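Local coordinates for protein geranylgeranyl pyrophosphate synthase (Corynebacterium glutamicum, PDB 3LMD) that probably makes isoprenoid diphosphates, as heptaprenyl or geranylgeranyl diphosphate synthases do, by a chain elongation that depends on magnesium, at residues V162-E167 and G208-M213; Q176-V181 and I196-G201; L273-P278 and S305-R310; A326-L331 and A339-A344. All coordinates share one frame; numbering follows the deposited sequence. Where two conformers were deposited one is given.

Contact 1 of 4, residues V162-E167 and G208-M213; sequences VAHFAE and GYLGAM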
# COMPACT_ATOMS: atom_id res chain seq x y z
N VAL A 162 12.11 0.67 -9.38
CA VAL A 162 11.44 -0.04 -8.28
C VAL A 162 12.22 0.16 -6.96
O VAL A 162 11.64 0.39 -5.91
CB VAL A 162 11.27 -1.55 -8.58
CG1 VAL A 162 10.63 -2.30 -7.39
CG2 VAL A 162 10.39 -1.77 -9.86
N ALA A 163 13.55 0.06 -7.03
CA ALA A 163 14.41 0.21 -5.85
C ALA A 163 14.25 1.62 -5.30
O ALA A 163 14.13 1.84 -4.08
CB ALA A 163 15.87 -0.02 -6.24
N HIS A 164 14.27 2.60 -6.22
CA HIS A 164 14.11 3.99 -5.82
C HIS A 164 12.72 4.24 -5.23
O HIS A 164 12.57 4.94 -4.23
CB HIS A 164 14.35 4.91 -7.02
CG HIS A 164 14.05 6.34 -6.73
ND1 HIS A 164 14.96 7.18 -6.12
CD2 HIS A 164 12.92 7.07 -6.92
CE1 HIS A 164 14.41 8.38 -5.96
NE2 HIS A 164 13.18 8.34 -6.44
N PHE A 165 11.70 3.66 -5.85
CA PHE A 165 10.33 3.73 -5.30
C PHE A 165 10.28 3.15 -3.89
O PHE A 165 9.68 3.74 -2.97
CB PHE A 165 9.33 2.96 -6.20
CG PHE A 165 7.98 2.75 -5.56
CD1 PHE A 165 7.00 3.74 -5.62
CD2 PHE A 165 7.72 1.61 -4.81
CE1 PHE A 165 5.75 3.55 -5.00
CE2 PHE A 165 6.48 1.42 -4.17
CZ PHE A 165 5.50 2.41 -4.26
N ALA A 166 10.89 1.98 -3.69
CA ALA A 166 10.84 1.34 -2.39
C ALA A 166 11.38 2.28 -1.30
O ALA A 166 10.79 2.40 -0.21
CB ALA A 166 11.62 0.02 -2.40
N GLU A 167 12.48 2.97 -1.61
CA GLU A 167 13.09 3.90 -0.67
C GLU A 167 12.21 5.11 -0.46
O GLU A 167 11.95 5.51 0.67
CB GLU A 167 14.46 4.37 -1.18
CG GLU A 167 15.15 5.29 -0.16
CD GLU A 167 16.51 5.80 -0.62
OE1 GLU A 167 17.03 5.33 -1.65
OE2 GLU A 167 17.05 6.69 0.08
N GLY A 208 12.21 14.59 -9.55
CA GLY A 208 13.43 15.11 -10.25
C GLY A 208 14.34 13.95 -10.65
O GLY A 208 14.83 13.86 -11.78
N TYR A 209 14.55 13.04 -9.71
CA TYR A 209 15.42 11.89 -9.94
C TYR A 209 14.93 11.06 -11.14
O TYR A 209 15.68 10.76 -12.08
CB TYR A 209 15.48 11.00 -8.67
CG TYR A 209 16.31 9.74 -8.90
CD1 TYR A 209 17.70 9.76 -8.75
CD2 TYR A 209 15.70 8.54 -9.30
CE1 TYR A 209 18.49 8.58 -8.99
CE2 TYR A 209 16.48 7.36 -9.55
CZ TYR A 209 17.86 7.41 -9.39
OH TYR A 209 18.62 6.28 -9.63
N LEU A 210 13.64 10.71 -11.13
CA LEU A 210 13.07 9.80 -12.11
C LEU A 210 12.94 10.47 -13.48
O LEU A 210 13.22 9.84 -14.49
CB LEU A 210 11.70 9.31 -11.62
CG LEU A 210 11.80 8.27 -10.47
CD1 LEU A 210 10.34 7.93 -10.02
CD2 LEU A 210 12.59 7.00 -10.86
N GLY A 211 12.49 11.72 -13.51
CA GLY A 211 12.37 12.46 -14.76
C GLY A 211 13.73 12.54 -15.44
O GLY A 211 13.84 12.25 -16.63
N ALA A 212 14.76 12.89 -14.69
CA ALA A 212 16.10 13.01 -15.26
C ALA A 212 16.67 11.64 -15.64
O ALA A 212 17.26 11.49 -16.72
CB ALA A 212 17.05 13.74 -14.30
N MET A 213 16.51 10.64 -14.78
CA MET A 213 17.09 9.34 -15.04
C MET A 213 16.49 8.69 -16.29
O MET A 213 17.23 8.13 -17.13
CB MET A 213 16.95 8.38 -13.84
CG MET A 213 17.65 6.99 -14.09
SD MET A 213 16.58 5.76 -14.87
CE MET A 213 15.77 5.23 -13.31
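His-164 NE2 is hydrogen-bonded to Ser-206 OG, from a serine just ahead of residues 208-213 on their helix, while one face of the same imidazole stacks on Tyr-209. The ring is thus held in two ways, by a polar link at one nitrogen and by stacking over its face. The aromatic pair is an offset stack: the planes differ by only 14° and the centroids lie 4.3 Å apart. Tyr-209 CD2 stands over the centre of the imidazole, 3.5 Å above its plane, and the closest atom beneath it is His-164 ND1, itself placed over a face of the phenol ring. The overlap engages the CG, CD2 and CE2 side of the tyrosine ring face and leaves the hydroxyl beyond the histidine. Both side chains set off with CG anti to the backbone N (chi1 173° for His-164 and 176° for Tyr-209), and they run antiparallel alongside one another, bringing the rings face to face in the gap between the two helices. Leu-210 completes the contact at another part of the imidazole. Its CG sits 3.9 Å from His-164 CD2, an oblique approach in which both methyl groups also come close to that carbon. Beyond the pair, Tyr-209 rests on Ile-222 of helix 219-246, Leu-210 packs on Ala-100 and Val-104 of helix 95-118, and Val-162 and Ala-163 meet the second subunit. The arrangement is an offset His-Tyr stack between helices 159-181 and 188-214, neighbours in the all-helical bundle of the isoprenyl diphosphate synthase fold.

Contact 2 of 4, residues Q176-V181 and I196-G201; sequences QMRETV and IREKTG
Arg-178 stands roughly perpendicular to Glu-198, and the guanidinium meets the carboxylate side-on. Arg-178 NE gives Glu-198 OE1 a nearly straight bond (2.8 Å, 167°) close to the guanidinium plane, while Arg-178 NH2 reaches Glu-198 OE2 at 2.9 Å through a more bent one. The two flat groups are twisted 40° apart, so the paired bonds do not share one plane. A bend at chi3 turns the arginine head across the carboxylate. Glu-198 OE2 also receives a weak bond from Arg-197 NH2, making a three-residue salt-bridge network.

Glu-179 and Lys-199 are set crosswise in much the same way: the glutamate is extended, the lysine bends at chi3, and Lys-199 NZ meets Glu-179 OE1 at 2.7 Å on its syn side. Between the two ion pairs, Lys-199 CG lies against Gln-176 N at 3.7 Å. The amide of Gln-176 points elsewhere, its NE2 bonding to Asp-115 OD1. The axes of residues 176-181 and 196-201 cross at -131°, with a wider pi-type turn at 197-201. Asp-115 and Asp-119, which bind calcium in a structure of this protein, belong to the first aspartate-rich DDXXD motif of the family, and this contact borders that metal site.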
# COMPACT_ATOMS: atom_id res chain seq x y z
N GLN A 176 4.73 9.92 7.66
CA GLN A 176 3.35 9.85 8.20
C GLN A 176 3.34 9.24 9.61
O GLN A 176 2.64 9.71 10.51
CB GLN A 176 2.45 9.02 7.26
CG GLN A 176 2.32 9.58 5.83
CD GLN A 176 1.56 8.64 4.86
OE1 GLN A 176 2.11 7.66 4.35
NE2 GLN A 176 0.30 8.94 4.61
N MET A 177 4.08 8.16 9.81
CA MET A 177 4.14 7.51 11.15
C MET A 177 4.79 8.45 12.16
O MET A 177 4.35 8.56 13.29
CB MET A 177 4.96 6.19 11.09
CG MET A 177 4.86 5.36 12.39
SD MET A 177 3.19 4.61 12.66
CE MET A 177 3.45 3.12 11.72
N ARG A 178 5.85 9.14 11.73
CA ARG A 178 6.54 10.11 12.60
C ARG A 178 5.60 11.22 13.04
O ARG A 178 5.54 11.61 14.21
CB ARG A 178 7.77 10.71 11.87
CG ARG A 178 8.65 11.61 12.78
CD ARG A 178 9.78 12.28 11.98
NE ARG A 178 10.70 11.35 11.31
CZ ARG A 178 11.79 10.85 11.90
NH1 ARG A 178 12.06 11.13 13.18
NH2 ARG A 178 12.58 10.03 11.23
N GLU A 179 4.84 11.74 12.10
CA GLU A 179 3.87 12.77 12.45
C GLU A 179 2.80 12.22 13.40
O GLU A 179 2.38 12.91 14.35
CB GLU A 179 3.21 13.32 11.19
CG GLU A 179 2.18 14.42 11.49
CD GLU A 179 1.53 14.91 10.22
OE1 GLU A 179 1.18 14.06 9.37
OE2 GLU A 179 1.40 16.14 10.06
N THR A 180 2.35 11.00 13.15
CA THR A 180 1.35 10.32 13.99
C THR A 180 1.83 10.09 15.43
O THR A 180 1.09 10.38 16.37
CB THR A 180 0.88 8.98 13.38
OG1 THR A 180 0.27 9.24 12.11
CG2 THR A 180 -0.18 8.32 14.28
N VAL A 181 3.04 9.58 15.62
CA VAL A 181 3.55 9.36 16.99
C VAL A 181 4.00 10.64 17.70
O VAL A 181 4.04 10.69 18.93
CB VAL A 181 4.72 8.34 17.05
CG1 VAL A 181 4.32 7.01 16.37
CG2 VAL A 181 5.96 8.93 16.42
N ILE A 196 8.61 16.99 7.51
CA ILE A 196 8.46 17.60 6.18
C ILE A 196 9.39 16.96 5.15
O ILE A 196 8.96 16.66 4.04
CB ILE A 196 8.70 19.12 6.20
CG1 ILE A 196 7.80 19.79 7.24
CG2 ILE A 196 8.48 19.72 4.79
CD1 ILE A 196 6.36 19.47 7.07
N ARG A 197 10.63 16.71 5.52
CA ARG A 197 11.58 16.04 4.60
C ARG A 197 11.00 14.70 4.12
O ARG A 197 11.07 14.37 2.92
CB ARG A 197 12.92 15.79 5.29
CG ARG A 197 13.98 15.15 4.40
CD ARG A 197 15.31 14.90 5.18
NE ARG A 197 15.06 14.24 6.47
CZ ARG A 197 14.87 12.93 6.63
NH1 ARG A 197 14.92 12.11 5.58
NH2 ARG A 197 14.62 12.44 7.84
N GLU A 198 10.43 13.92 5.04
CA GLU A 198 9.90 12.59 4.71
C GLU A 198 8.53 12.59 4.04
O GLU A 198 8.32 11.91 3.03
CB GLU A 198 9.85 11.69 5.96
CG GLU A 198 11.25 11.41 6.50
CD GLU A 198 11.22 10.88 7.93
OE1 GLU A 198 10.18 11.01 8.59
OE2 GLU A 198 12.25 10.36 8.39
N LYS A 199 7.60 13.35 4.60
CA LYS A 199 6.24 13.40 4.06
C LYS A 199 6.14 14.12 2.75
O LYS A 199 5.26 13.79 1.93
CB LYS A 199 5.28 14.11 5.03
CG LYS A 199 4.78 13.29 6.18
CD LYS A 199 3.50 13.95 6.81
CE LYS A 199 2.25 13.82 5.94
NZ LYS A 199 1.04 14.41 6.66
N THR A 200 6.96 15.15 2.55
CA THR A 200 6.82 16.03 1.37
C THR A 200 8.06 16.10 0.47
O THR A 200 7.96 16.00 -0.77
CB THR A 200 6.51 17.49 1.79
OG1 THR A 200 5.28 17.53 2.54
CG2 THR A 200 6.37 18.39 0.56
N GLY A 201 9.23 16.32 1.06
CA GLY A 201 10.44 16.53 0.24
C GLY A 201 10.79 15.32 -0.61
O GLY A 201 11.19 15.47 -1.79

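Contact 3 of 4, residues L273-P278 and S305-R310; sequences LREDTP and SQSGGR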
# COMPACT_ATOMS: atom_id res chain seq x y z
N LEU A 273 8.63 29.75 20.62
CA LEU A 273 8.59 29.00 21.90
C LEU A 273 9.94 28.79 22.58
O LEU A 273 9.99 28.45 23.77
CB LEU A 273 7.92 27.61 21.68
CG LEU A 273 6.41 27.65 21.58
CD1 LEU A 273 5.86 26.30 21.02
CD2 LEU A 273 5.78 27.97 22.94
N ARG A 274 11.02 28.94 21.83
CA ARG A 274 12.38 28.72 22.31
C ARG A 274 12.95 30.01 22.92
O ARG A 274 13.94 29.99 23.63
CB ARG A 274 13.25 28.27 21.12
CG ARG A 274 14.62 27.66 21.44
CD ARG A 274 15.37 27.26 20.15
NE ARG A 274 15.73 28.43 19.35
CZ ARG A 274 16.37 28.43 18.18
NH1 ARG A 274 16.77 27.29 17.61
NH2 ARG A 274 16.63 29.58 17.59
N GLU A 275 12.32 31.14 22.65
CA GLU A 275 12.93 32.44 23.00
C GLU A 275 12.96 32.72 24.48
O GLU A 275 11.97 32.48 25.18
CB GLU A 275 12.20 33.60 22.33
CG GLU A 275 12.33 33.65 20.83
CD GLU A 275 11.50 34.83 20.27
OE1 GLU A 275 11.04 35.70 21.06
OE2 GLU A 275 11.32 34.86 19.07
N ASP A 276 14.09 33.28 24.93
CA ASP A 276 14.20 33.70 26.33
C ASP A 276 13.80 35.16 26.46
O ASP A 276 14.62 36.04 26.83
CB ASP A 276 15.61 33.45 26.87
CG ASP A 276 15.71 33.73 28.38
OD1 ASP A 276 14.66 33.88 29.06
OD2 ASP A 276 16.85 33.82 28.88
N THR A 277 12.54 35.42 26.16
CA THR A 277 12.00 36.76 26.18
C THR A 277 10.63 36.67 26.84
O THR A 277 10.10 35.57 27.04
CB THR A 277 11.75 37.22 24.75
OG1 THR A 277 10.82 36.31 24.14
CG2 THR A 277 13.06 37.29 23.93
N PRO A 278 10.04 37.83 27.18
CA PRO A 278 8.71 37.74 27.80
C PRO A 278 7.67 37.12 26.85
O PRO A 278 6.75 36.43 27.28
CB PRO A 278 8.35 39.19 28.08
CG PRO A 278 9.63 39.97 28.05
CD PRO A 278 10.62 39.18 27.25
N SER A 305 3.55 37.61 16.20
CA SER A 305 4.00 38.75 15.42
C SER A 305 4.97 39.65 16.20
O SER A 305 5.72 40.42 15.61
CB SER A 305 2.82 39.57 14.86
OG SER A 305 2.30 40.45 15.85
N GLN A 306 4.95 39.53 17.53
CA GLN A 306 5.86 40.32 18.37
C GLN A 306 7.17 39.57 18.60
O GLN A 306 8.12 40.14 19.13
CB GLN A 306 5.19 40.64 19.75
CG GLN A 306 4.01 41.59 19.61
CD GLN A 306 3.07 41.60 20.84
OE1 GLN A 306 3.23 40.83 21.79
NE2 GLN A 306 2.08 42.49 20.81
N SER A 307 7.23 38.29 18.19
CA SER A 307 8.36 37.42 18.51
C SER A 307 9.36 37.47 17.34
O SER A 307 9.13 38.19 16.38
CB SER A 307 7.91 35.96 18.69
OG SER A 307 7.65 35.40 17.39
N GLY A 308 10.42 36.67 17.43
CA GLY A 308 11.39 36.61 16.34
C GLY A 308 11.14 35.38 15.47
O GLY A 308 11.99 35.00 14.65
N GLY A 309 9.98 34.76 15.65
CA GLY A 309 9.69 33.46 15.01
C GLY A 309 9.56 33.52 13.50
O GLY A 309 10.02 32.62 12.79
N ARG A 310 8.95 34.60 13.00
CA ARG A 310 8.80 34.73 11.56
C ARG A 310 10.17 34.84 10.90
O ARG A 310 10.45 34.16 9.91
CB ARG A 310 7.94 35.94 11.19
CG ARG A 310 7.74 36.06 9.65
CD ARG A 310 6.93 37.30 9.28
NE ARG A 310 6.35 37.10 7.94
CZ ARG A 310 7.00 37.39 6.82
NH1 ARG A 310 6.43 37.19 5.64
NH2 ARG A 310 8.23 37.92 6.89
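A single carboxylate, that of Glu-275, joins two N-cap positions, taking a hydrogen bond with each oxygen. The setting is the all-helical prenyltransferase fold: Thr-277 is the N-cap residue of helix 278-286, where its OG1 caps Gly-280 N, and Gly-308 occupies the same position before helix 309-328, next to an ST turn made by Ser-307. Across the contact, Gly-308 N donates to the syn lone pair of Glu-275 OE2 in a short bond of 2.6 Å, at an N-H...O angle of 152°. On the near side, the capping hydroxyl Thr-277 OG1 donates to the anti lone pair of Glu-275 OE1 at 3.1 Å. The carboxylate is thereby fixed at both oxygens, and a negative charge beside the first turn of helix 309-328 would be expected to interact favourably with its dipole.

Glu-275 reaches across as an extended chain beyond CG, with chi2 at 178°. Its OE2 also touches Ser-307 CB at 3.6 Å, so the serine packs by its methylene and not by its hydroxyl. That hydroxyl has work of its own, with Leu-304 O as an outside partner. Ser-305, in the same segment, binds calcium with Glu-302 in a structure of this protein. Within the corner between helices 294-306 and 309-328, Ser-307 OG closes the ST turn by accepting from Gly-309 N at 3.0 Å and 160°.

Contact 4 of 4, residues A326-L331 and A339-A344; sequences AELDRL and ALRNLA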
# COMPACT_ATOMS: atom_id res chain seq x y z
N ALA A 326 22.66 26.04 -4.93
CA ALA A 326 23.86 25.22 -5.05
C ALA A 326 23.61 23.97 -5.88
O ALA A 326 24.51 23.50 -6.57
CB ALA A 326 24.46 24.86 -3.67
N GLU A 327 22.40 23.42 -5.83
CA GLU A 327 22.10 22.27 -6.71
C GLU A 327 21.98 22.70 -8.16
O GLU A 327 22.53 22.03 -9.06
CB GLU A 327 20.87 21.51 -6.21
CG GLU A 327 21.11 20.98 -4.77
CD GLU A 327 22.23 19.93 -4.70
OE1 GLU A 327 22.57 19.30 -5.74
OE2 GLU A 327 22.72 19.69 -3.59
N LEU A 328 21.32 23.83 -8.41
CA LEU A 328 21.20 24.33 -9.77
C LEU A 328 22.57 24.70 -10.37
O LEU A 328 22.75 24.64 -11.60
CB LEU A 328 20.28 25.54 -9.81
CG LEU A 328 18.80 25.25 -9.48
CD1 LEU A 328 17.99 26.54 -9.60
CD2 LEU A 328 18.20 24.15 -10.35
N ASP A 329 23.52 25.08 -9.52
CA ASP A 329 24.88 25.34 -9.97
C ASP A 329 25.43 24.12 -10.68
O ASP A 329 26.30 24.25 -11.52
CB ASP A 329 25.81 25.62 -8.78
CG ASP A 329 25.92 27.10 -8.46
OD1 ASP A 329 25.53 27.95 -9.29
OD2 ASP A 329 26.41 27.41 -7.35
N ARG A 330 24.96 22.94 -10.32
CA ARG A 330 25.48 21.71 -10.91
C ARG A 330 24.93 21.41 -12.31
O ARG A 330 25.39 20.48 -12.99
CB ARG A 330 25.22 20.51 -9.99
CG ARG A 330 25.79 20.67 -8.57
CD ARG A 330 25.22 19.58 -7.66
NE ARG A 330 25.80 18.27 -7.95
CZ ARG A 330 25.35 17.15 -7.41
NH1 ARG A 330 24.32 17.19 -6.58
NH2 ARG A 330 25.93 15.98 -7.70
N LEU A 331 23.95 22.20 -12.73
CA LEU A 331 23.24 21.95 -13.98
C LEU A 331 23.65 23.01 -15.00
O LEU A 331 23.98 24.15 -14.63
CB LEU A 331 21.71 22.05 -13.77
CG LEU A 331 21.12 21.02 -12.81
CD1 LEU A 331 19.64 21.33 -12.51
CD2 LEU A 331 21.28 19.60 -13.36
N ALA A 339 13.72 28.37 -15.12
CA ALA A 339 12.33 28.10 -14.74
C ALA A 339 12.29 27.38 -13.38
O ALA A 339 11.43 27.67 -12.53
CB ALA A 339 11.66 27.22 -15.83
N LEU A 340 13.21 26.45 -13.17
CA LEU A 340 13.30 25.78 -11.87
C LEU A 340 13.66 26.78 -10.81
O LEU A 340 13.05 26.77 -9.74
CB LEU A 340 14.29 24.62 -11.89
CG LEU A 340 13.85 23.47 -12.80
CD1 LEU A 340 14.98 22.51 -12.91
CD2 LEU A 340 12.56 22.78 -12.26
N ARG A 341 14.62 27.63 -11.08
CA ARG A 341 15.02 28.63 -10.14
C ARG A 341 13.86 29.55 -9.83
O ARG A 341 13.60 29.84 -8.70
CB ARG A 341 16.20 29.42 -10.66
CG ARG A 341 16.91 30.23 -9.60
CD ARG A 341 17.79 31.34 -10.13
NE ARG A 341 18.77 30.91 -11.12
CZ ARG A 341 19.90 30.31 -10.84
NH1 ARG A 341 20.21 30.03 -9.60
NH2 ARG A 341 20.71 29.97 -11.80
N ASN A 342 13.17 29.99 -10.85
CA ASN A 342 12.11 30.95 -10.67
C ASN A 342 10.98 30.41 -9.85
O ASN A 342 10.37 31.12 -9.13
CB ASN A 342 11.56 31.43 -12.00
CG ASN A 342 12.54 32.27 -12.78
OD1 ASN A 342 12.33 32.51 -13.95
ND2 ASN A 342 13.60 32.70 -12.15
N LEU A 343 10.70 29.14 -9.95
CA LEU A 343 9.64 28.64 -9.15
C LEU A 343 9.97 28.55 -7.67
O LEU A 343 9.12 28.70 -6.84
CB LEU A 343 9.08 27.38 -9.70
CG LEU A 343 9.83 26.10 -9.68
CD1 LEU A 343 9.54 25.46 -8.44
CD2 LEU A 343 9.32 25.27 -10.80
N ALA A 344 11.23 28.32 -7.37
CA ALA A 344 11.70 28.41 -6.02
C ALA A 344 11.66 29.84 -5.54
O ALA A 344 11.10 30.11 -4.52
CB ALA A 344 13.05 27.86 -5.90
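Leu-328 packs against Leu-340 and the CA, CB and CG atoms of Arg-341, forming the tight side of a helical hairpin in which helix 309-328 turns back through a short link into helix 335-349. One methyl does most of the touching: Leu-328 CD1 lies 3.6 Å from Arg-341 CB and 3.7 Å from Arg-341 CA. The other methyl, Leu-328 CD2, faces Leu-340 CB at 4.2 Å. Phe-228 of helix 219-246 backs Leu-328, and Leu-340 continues onto Phe-81 and Leu-84 of helix 77-86, placing this side in the protein interior.

Toward the surface the contact thins out. Arg-341 sets out with CG anti to its N (chi1 -165°) and bends at chi3, which swings the guanidinium back over Leu-328. NE makes a salt bridge with Glu-338 and NH1 a hydrogen bond with Asn-325 OD1, polar ties that hold the arginine head beside the leucine. Exposed Asp-329 stays too far for an ion pair, its OD1 5.7 Å from Arg-341 NH1. Leu-328 CD1 sits 4.1 Å above one face of the Arg-341 guanidinium, offset toward its rim.

From the N terminus, contact 1 opens first, on helix 159-181, and closes on helix 188-214. Contact 2 joins the same two helices further along and lies nested inside that loop, so the pair is tied at two places whose centres are 19 Å apart, and both places also touch the second subunit. Contacts 3 and 4 follow in series and cross nothing. Contact 3 closes the loop from the end of helix 267-274 to the corner before helix 309-328, and contact 4 closes a much shorter one from the far end of that helix to helix 335-349. Helix 309-328 thus joins the end that carries the second calcium site to the C-terminal hairpin.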